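Local coordinates for Drep2 (Drosophila melanogaster, PDB 4D2K), which probably acts in apoptotic DNA fragmentation through its CIDE domain, the part described here, which belongs to a family that forms higher-order assemblies, at residues A[8-13]-A[69-74]; A[39-44]-A[75-80]. One frame throughout, in Å; residues are numbered along the deposited sequence.

Contact 1. Residues A[8-13]-A[69-74]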
loop_
_atom_site.group_PDB
_atom_site.type_symbol
_atom_site.label_atom_id
_atom_site.label_comp_id
_atom_site.label_asym_id
_atom_site.label_seq_id
_atom_site.Cartn_x
_atom_site.Cartn_y
_atom_site.Cartn_z
ATOM N N GLY A 8 7.158 7.987 13.600
ATOM C CA GLY A 8 6.514 9.073 12.886
ATOM C C GLY A 8 6.236 8.847 11.408
ATOM O O GLY A 8 5.978 7.722 10.980
ATOM N N LYS A 9 6.372 9.899 10.608
ATOM C CA LYS A 9 6.076 9.785 9.189
ATOM C C LYS A 9 7.225 9.084 8.472
ATOM O O LYS A 9 8.391 9.395 8.716
ATOM C CB LYS A 9 5.847 11.175 8.582
ATOM C CG LYS A 9 4.773 12.033 9.272
ATOM C CD LYS A 9 3.342 11.610 8.994
ATOM C CE LYS A 9 2.393 12.515 9.778
ATOM N NZ LYS A 9 0.961 12.366 9.404
ATOM N N ARG A 10 6.907 8.178 7.555
ATOM C CA ARG A 10 7.956 7.422 6.865
ATOM C C ARG A 10 7.581 7.331 5.384
ATOM O O ARG A 10 6.397 7.279 5.055
ATOM C CB ARG A 10 8.111 6.020 7.488
ATOM C CG ARG A 10 6.924 5.093 7.208
ATOM C CD ARG A 10 6.880 3.849 8.083
ATOM N NE ARG A 10 6.601 4.181 9.484
ATOM C CZ ARG A 10 6.773 3.342 10.501
ATOM N NH1 ARG A 10 7.212 2.114 10.272
ATOM N NH2 ARG A 10 6.494 3.724 11.740
ATOM N N PRO A 11 8.576 7.256 4.493
ATOM C CA PRO A 11 8.283 7.088 3.064
ATOM C C PRO A 11 7.974 5.634 2.781
ATOM O O PRO A 11 8.605 4.775 3.397
ATOM C CB PRO A 11 9.579 7.507 2.375
ATOM C CG PRO A 11 10.650 7.258 3.410
ATOM C CD PRO A 11 10.010 7.466 4.755
ATOM N N LEU A 12 6.990 5.371 1.918
ATOM C CA LEU A 12 6.668 4.026 1.445
ATOM C C LEU A 12 6.333 4.159 -0.036
ATOM O O LEU A 12 5.953 5.257 -0.475
ATOM C CB LEU A 12 5.487 3.426 2.223
ATOM C CG LEU A 12 5.699 3.206 3.731
ATOM C CD1 LEU A 12 4.413 2.770 4.427
ATOM C CD2 LEU A 12 6.842 2.231 3.985
ATOM N N LYS A 13 6.473 3.073 -0.806
ATOM C CA LYS A 13 6.127 3.106 -2.232
ATOM C C LYS A 13 4.821 2.331 -2.473
ATOM O O LYS A 13 4.664 1.194 -2.023
ATOM C CB LYS A 13 7.268 2.533 -3.089
ATOM C CG LYS A 13 8.563 3.411 -3.111
ATOM C CD LYS A 13 9.762 2.625 -3.720
ATOM C CE LYS A 13 11.064 3.469 -3.815
ATOM N NZ LYS A 13 12.242 2.686 -4.350
ATOM N N LEU A 69 7.438 -2.301 8.796
ATOM C CA LEU A 69 7.927 -2.049 7.426
ATOM C C LEU A 69 9.100 -1.059 7.339
ATOM O O LEU A 69 9.021 0.032 7.893
ATOM C CB LEU A 69 6.786 -1.508 6.546
ATOM C CG LEU A 69 5.591 -2.432 6.367
ATOM C CD1 LEU A 69 4.537 -1.807 5.444
ATOM C CD2 LEU A 69 6.057 -3.804 5.858
ATOM N N ALA A 70 10.143 -1.407 6.584
ATOM C CA ALA A 70 11.263 -0.500 6.342
ATOM C C ALA A 70 10.846 0.640 5.415
ATOM O O ALA A 70 9.944 0.465 4.572
ATOM C CB ALA A 70 12.445 -1.254 5.726
ATOM N N ASN A 71 11.519 1.787 5.554
ATOM C CA ASN A 71 11.332 2.924 4.651
ATOM C C ASN A 71 11.386 2.483 3.206
ATOM O O ASN A 71 12.266 1.704 2.840
ATOM C CB ASN A 71 12.420 3.978 4.837
ATOM C CG ASN A 71 12.253 4.786 6.095
ATOM O OD1 ASN A 71 11.341 4.560 6.887
ATOM N ND2 ASN A 71 13.122 5.773 6.266
ATOM N N ASN A 72 10.462 2.996 2.400
ATOM C CA ASN A 72 10.420 2.721 0.976
ATOM C C ASN A 72 10.282 1.239 0.606
ATOM O O ASN A 72 10.658 0.824 -0.490
ATOM C CB ASN A 72 11.643 3.338 0.296
ATOM C CG ASN A 72 11.457 4.825 0.025
ATOM O OD1 ASN A 72 10.429 5.235 -0.534
ATOM N ND2 ASN A 72 12.439 5.638 0.404
ATOM N N THR A 73 9.714 0.463 1.524
ATOM C CA THR A 73 9.154 -0.840 1.180
ATOM C C THR A 73 8.121 -0.634 0.061
ATOM O O THR A 73 7.303 0.297 0.134
ATOM C CB THR A 73 8.469 -1.525 2.395
ATOM O OG1 THR A 73 9.437 -1.784 3.416
ATOM C CG2 THR A 73 7.806 -2.824 1.992
ATOM N N VAL A 74 8.202 -1.469 -0.976
ATOM C CA VAL A 74 7.260 -1.413 -2.098
ATOM C C VAL A 74 6.001 -2.236 -1.798
ATOM O O VAL A 74 6.084 -3.431 -1.540
ATOM C CB VAL A 74 7.895 -1.928 -3.406
ATOM C CG1 VAL A 74 6.938 -1.701 -4.591
ATOM C CG2 VAL A 74 9.228 -1.253 -3.651
HETATM O O HOH W 1 12.771 0.993 -2.440
#

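Contact 2. Residues A[39-44]-A[75-80]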
loop_
_atom_site.group_PDB
_atom_site.type_symbol
_atom_site.label_atom_id
_atom_site.label_comp_id
_atom_site.label_asym_id
_atom_site.label_seq_id
_atom_site.Cartn_x
_atom_site.Cartn_y
_atom_site.Cartn_z
ATOM N N ASP A 39 -5.851 7.831 -2.409
ATOM C CA ASP A 39 -5.750 9.119 -3.105
ATOM C C ASP A 39 -4.710 9.116 -4.237
ATOM O O ASP A 39 -4.968 9.582 -5.333
ATOM C CB ASP A 39 -5.411 10.255 -2.138
ATOM C CG ASP A 39 -5.229 11.590 -2.861
ATOM O OD1 ASP A 39 -6.210 12.084 -3.443
ATOM O OD2 ASP A 39 -4.100 12.134 -2.879
ATOM N N LYS A 40 -3.509 8.631 -3.957
ATOM C CA LYS A 40 -2.447 8.684 -4.950
ATOM C C LYS A 40 -2.733 7.742 -6.128
ATOM O O LYS A 40 -2.273 7.970 -7.260
ATOM C CB LYS A 40 -1.106 8.334 -4.290
ATOM C CG LYS A 40 -0.512 9.449 -3.411
ATOM C CD LYS A 40 0.361 10.382 -4.218
ATOM C CE LYS A 40 1.383 11.135 -3.354
ATOM N NZ LYS A 40 0.803 11.782 -2.144
ATOM N N LEU A 41 -3.502 6.685 -5.888
ATOM C CA LEU A 41 -3.808 5.804 -7.004
ATOM C C LEU A 41 -5.174 6.126 -7.620
ATOM O O LEU A 41 -5.632 5.412 -8.493
ATOM C CB LEU A 41 -3.728 4.338 -6.579
ATOM C CG LEU A 41 -2.343 3.707 -6.828
ATOM C CD1 LEU A 41 -1.251 4.523 -6.200
ATOM C CD2 LEU A 41 -2.282 2.283 -6.286
ATOM N N GLY A 42 -5.802 7.216 -7.187
ATOM C CA GLY A 42 -7.054 7.664 -7.782
ATOM C C GLY A 42 -8.238 6.751 -7.479
ATOM O O GLY A 42 -9.199 6.659 -8.247
ATOM N N VAL A 43 -8.188 6.134 -6.307
ATOM C CA VAL A 43 -9.237 5.259 -5.819
ATOM C C VAL A 43 -10.177 6.074 -4.927
ATOM O O VAL A 43 -9.714 6.794 -4.033
ATOM C CB VAL A 43 -8.638 4.081 -4.997
ATOM C CG1 VAL A 43 -9.734 3.181 -4.414
ATOM C CG2 VAL A 43 -7.633 3.277 -5.838
ATOM N N PRO A 44 -11.499 5.972 -5.168
ATOM C CA PRO A 44 -12.453 6.766 -4.383
ATOM C C PRO A 44 -12.283 6.427 -2.912
ATOM O O PRO A 44 -12.029 5.263 -2.591
ATOM C CB PRO A 44 -13.823 6.322 -4.908
ATOM C CG PRO A 44 -13.566 5.712 -6.248
ATOM C CD PRO A 44 -12.083 5.491 -6.431
ATOM N N LEU A 75 4.852 -1.575 -1.816
ATOM C CA LEU A 75 3.550 -2.172 -1.533
ATOM C C LEU A 75 2.650 -2.079 -2.769
ATOM O O LEU A 75 2.811 -1.177 -3.584
ATOM C CB LEU A 75 2.877 -1.468 -0.349
ATOM C CG LEU A 75 3.601 -1.455 0.999
ATOM C CD1 LEU A 75 2.871 -0.570 2.024
ATOM C CD2 LEU A 75 3.754 -2.890 1.520
ATOM N N LEU A 76 1.729 -3.023 -2.934
ATOM C CA LEU A 76 0.729 -2.910 -3.989
ATOM C C LEU A 76 -0.613 -2.669 -3.333
ATOM O O LEU A 76 -0.952 -3.269 -2.308
ATOM C CB LEU A 76 0.654 -4.169 -4.869
ATOM C CG LEU A 76 1.915 -4.744 -5.521
ATOM C CD1 LEU A 76 1.539 -5.862 -6.482
ATOM C CD2 LEU A 76 2.739 -3.680 -6.229
ATOM N N LEU A 77 -1.389 -1.800 -3.951
ATOM C CA LEU A 77 -2.746 -1.603 -3.525
ATOM C C LEU A 77 -3.607 -2.434 -4.478
ATOM O O LEU A 77 -3.511 -2.273 -5.676
ATOM C CB LEU A 77 -3.096 -0.118 -3.563
ATOM C CG LEU A 77 -4.332 0.412 -2.856
ATOM C CD1 LEU A 77 -4.124 1.875 -2.548
ATOM C CD2 LEU A 77 -5.520 0.258 -3.764
ATOM N N LEU A 78 -4.414 -3.338 -3.940
ATOM C CA LEU A 78 -5.310 -4.182 -4.737
ATOM C C LEU A 78 -6.744 -3.760 -4.523
ATOM O O LEU A 78 -7.211 -3.689 -3.379
ATOM C CB LEU A 78 -5.187 -5.658 -4.339
ATOM C CG LEU A 78 -3.788 -6.264 -4.357
ATOM C CD1 LEU A 78 -3.818 -7.708 -3.895
ATOM C CD2 LEU A 78 -3.181 -6.143 -5.736
ATOM N N ARG A 79 -7.447 -3.465 -5.604
ATOM C CA ARG A 79 -8.875 -3.179 -5.502
ATOM C C ARG A 79 -9.684 -4.234 -6.250
ATOM O O ARG A 79 -9.127 -5.022 -7.021
ATOM C CB ARG A 79 -9.184 -1.787 -6.043
ATOM C CG ARG A 79 -8.380 -1.413 -7.288
ATOM C CD ARG A 79 -8.656 0.016 -7.728
ATOM N NE ARG A 79 -10.085 0.315 -7.692
ATOM C CZ ARG A 79 -10.634 1.403 -8.220
ATOM N NH1 ARG A 79 -9.874 2.289 -8.846
ATOM N NH2 ARG A 79 -11.944 1.597 -8.139
ATOM N N GLN A 80 -10.989 -4.257 -5.994
ATOM C CA GLN A 80 -11.951 -5.022 -6.796
ATOM C C GLN A 80 -11.492 -6.354 -7.373
ATOM O O GLN A 80 -11.448 -6.497 -8.601
ATOM C CB GLN A 80 -12.406 -4.172 -7.992
ATOM C CG GLN A 80 -13.360 -3.024 -7.699
ATOM C CD GLN A 80 -13.821 -2.357 -8.982
ATOM O OE1 GLN A 80 -13.174 -2.488 -10.030
ATOM N NE2 GLN A 80 -14.948 -1.654 -8.915
#

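Contact 1. Residues A[8-13]-A[69-74]
The start of a parallel strand pairing, led in by a beta turn, joins residues 8-13 to 69-74 near the surface of this ubiquitin-like CIDE domain. Strand 10-16 is an inner strand of the mixed sheet, between 22-27 and 74-79, and the chain coming from helix 63-67 draws alongside it just before becoming strand 74-79. Two backbone bonds set the register. N72 N donates to P11 O at 2.8 Å, almost straight at 175° but from above the carbonyl plane, and K13 N donates to T73 O at 3.0 Å. The chain is brought into line by a type II turn from A70 to T73. A70 O closes it by accepting two bonds, one from T73 N and a short one of 2.6 Å from T73 OG1, which lies in the carbonyl plane on a lone pair; threonine thus fixes the turn with both backbone and side chain. N72 sits third in the turn with positive phi (59°), a conformation asparagine tolerates better than most residues. Its side chain stands across P11 at about a right angle, the amide lying against the ring at CB and CG, while OD1 comes within 3.7 Å of K13 CG. The amide of N71 meets the same ring obliquely, CG 3.7 Å from P11 CD. K13 runs extended past N72, its CD 3.9 Å from V74 CG2, and a water links K13 NZ to N72 O. An alanine at N72 would lose the amide packed on P11 and K13, and would probably make the turn less stable. On the inner side, L12 CD2 lies 3.6 Å from A70 O, and L12 also packs on F66. The chemistry therefore divides the work: backbone bonds fix the alignment, while polar side chains, lying along proline and lysine carbons, suit a turn at the partly exposed surface, where two inner strands begin to pair.

Contact 2. Residues A[39-44]-A[75-80]
R79, near the end of strand 74-79, reaches across to the turn that follows helix 30-40, and its side chain can be followed outward step by step. From CB, which heads toward residues 39-44, CG takes the crowded position between the backbone N and the carbonyl carbon (chi1 39°). CD comes next and lies 3.9 Å from V43 CG2. The chain then bends at chi3 (-44°), and NE finds a hydrogen bond outside the two segments. At the tip, NH1 is also 3.9 Å from V43 CG2, whereas V43 CG1 sits 4.3 Å above the guanidinium plane, over its centre. The valine thus meets the arginine tip to tip and covers one face of its flat group; NH2 lies near P44 CD and forms a salt bridge with E47. A branched, apolar valine suits this place because its two methyls can touch the arginine's carbon chain and its planar end at once. Two residues back on the same side of the strand, L77 continues the contact inward. L41 CD2 rests 3.7 Å from L77 CB, the two leucines sliding past each other in opposite directions, and V43 CG2 approaches L77 CD2 at 4.2 Å. Both leucines also touch I14 of strand 10-16, so this is the hydrophobic layer between helix and sheet of the ubiquitin-like fold. What turns the chain after the helix is a Schellman motif: G42, at C-prime with positive phi (70°), donates its N to D39 O. Glycine adopts that conformation easily, and the reversal at G42 brings V43 back over the sheet, beside L41 from the helix end. The chemistry grades outward from leucine on leucine, through valine on arginine, to an ion pair, so the arginine's carbons and flat face can stay in apolar company while its charge is probably balanced by E47.

Overall arrangement
From the N terminus, the chain first lays down residues 8-13 within contact 1, then passes through strand 22-27 and helix 30-40 to residues 39-44, the first half of contact 2. Both loops are closed late: residues 69-74 return to strand 10-16 after 55 intervening residues, and residues 75-80 follow at once to meet the helix end across a gap of 30. The segments alternate, so the loops cross rather than nest. Contact 1 joins neighbouring strands within the sheet, whereas contact 2 ties the sheet to the helix's end. They meet where K13 O probably bonds L75 N, although their centres lie about 16 Å apart.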